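Local coordinates for erythrocyte membrane protein 1 (PDB 2XU0) that probably binds host cell-surface receptors, this chain being the N-terminal segment and first Duffy-binding-like domain of a malaria-parasite adhesin of the rosetting varO variant, at residues F289-H292 with N298-A301. The protein carries 10 engineered substitutions. Numbering follows the deposited sequence.
Sequences FSSH and NEGA
The edge of the His292 imidazole meets Glu299: Glu299 CG lies near the ring plane, 3.6 Å from His292 ND1, while Ser291 CB sits over one face, displaced from the ring centre. Ring and carboxylate planes are 80° apart, so the two flat groups do not stack. The contact belongs to the long surface loop of the Duffy-binding-like domain that runs from strand 287-289 to helix 311-338, away from the magnesium and proline sites. Within this loop one carboxylate receives two consecutive backbone N-H groups. Ser291 N reaches Glu299 OE1 at 2.6 Å, nearly straight at 172°, on the syn side and somewhat out of the carboxylate plane. His292 N donates to Glu299 OE2 at 2.8 Å, in a more bent bond arriving from well above that plane. The carboxylate gets there because the Glu299 side chain runs out nearly straight past CG (chi2 153°), carrying CD across to the 289-292 backbone. With both oxygens bonded, its rotation should be restricted; OE1 also accepts a hydrogen bond from a glycerol, probably of crystallisation origin. On the strand side, Ser290 OG is hydrogen-bonded to Asp277 OD1 and Tyr278 N, which ties the start of the loop to the residues leading into strand 279-281, the antiparallel partner of 287-289. Beside these bonds, Ser290 CA approaches Glu299 OE1 to 3.4 Å.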
# COMPACT_ATOMS: atom_id res chain seq x y z
N PHE A 289 9.84 -1.38 17.43
CA PHE A 289 8.40 -1.54 17.67
C PHE A 289 7.85 -0.45 18.53
O PHE A 289 8.56 0.06 19.38
CB PHE A 289 8.14 -2.89 18.40
CG PHE A 289 9.08 -3.17 19.56
CD1 PHE A 289 8.69 -2.90 20.87
CD2 PHE A 289 10.36 -3.68 19.34
CE1 PHE A 289 9.56 -3.16 21.94
CE2 PHE A 289 11.24 -3.90 20.40
CZ PHE A 289 10.84 -3.64 21.69
N SER A 290 6.53 -0.18 18.40
CA SER A 290 5.82 0.71 19.32
C SER A 290 5.60 -0.14 20.58
O SER A 290 5.56 -1.37 20.46
CB SER A 290 4.51 1.20 18.71
OG SER A 290 3.66 0.12 18.39
N SER A 291 5.51 0.47 21.77
CA SER A 291 5.48 -0.25 23.05
C SER A 291 4.15 -0.33 23.80
O SER A 291 4.01 -1.20 24.66
CB SER A 291 6.50 0.37 24.00
OG SER A 291 7.81 0.34 23.48
N HIS A 292 3.27 0.65 23.61
CA HIS A 292 2.07 0.75 24.43
C HIS A 292 0.74 0.54 23.71
O HIS A 292 -0.32 0.93 24.21
CB HIS A 292 2.12 2.05 25.27
CG HIS A 292 3.30 2.11 26.18
ND1 HIS A 292 4.33 3.01 25.98
CD2 HIS A 292 3.62 1.32 27.24
CE1 HIS A 292 5.23 2.76 26.93
NE2 HIS A 292 4.86 1.75 27.70
N ASN A 298 0.09 6.53 21.97
CA ASN A 298 0.43 7.24 23.22
C ASN A 298 1.91 7.56 23.39
O ASN A 298 2.27 8.04 24.45
CB ASN A 298 -0.05 6.40 24.45
CG ASN A 298 -1.49 5.93 24.41
OD1 ASN A 298 -1.77 4.74 24.23
ND2 ASN A 298 -2.42 6.86 24.59
N GLU A 299 2.74 7.32 22.35
CA GLU A 299 4.21 7.38 22.42
C GLU A 299 4.99 8.54 21.80
O GLU A 299 6.23 8.52 21.84
CB GLU A 299 4.80 6.05 21.95
CG GLU A 299 4.55 4.89 22.90
CD GLU A 299 4.53 3.54 22.21
OE1 GLU A 299 5.61 3.07 21.78
OE2 GLU A 299 3.42 2.98 22.08
N GLY A 300 4.32 9.55 21.28
CA GLY A 300 5.02 10.66 20.67
C GLY A 300 5.44 10.32 19.25
O GLY A 300 4.57 10.04 18.42
N ALA A 301 6.78 10.32 18.97
CA ALA A 301 7.36 10.07 17.64
C ALA A 301 6.77 8.87 16.92
O ALA A 301 6.81 7.77 17.44
CB ALA A 301 8.88 9.94 17.73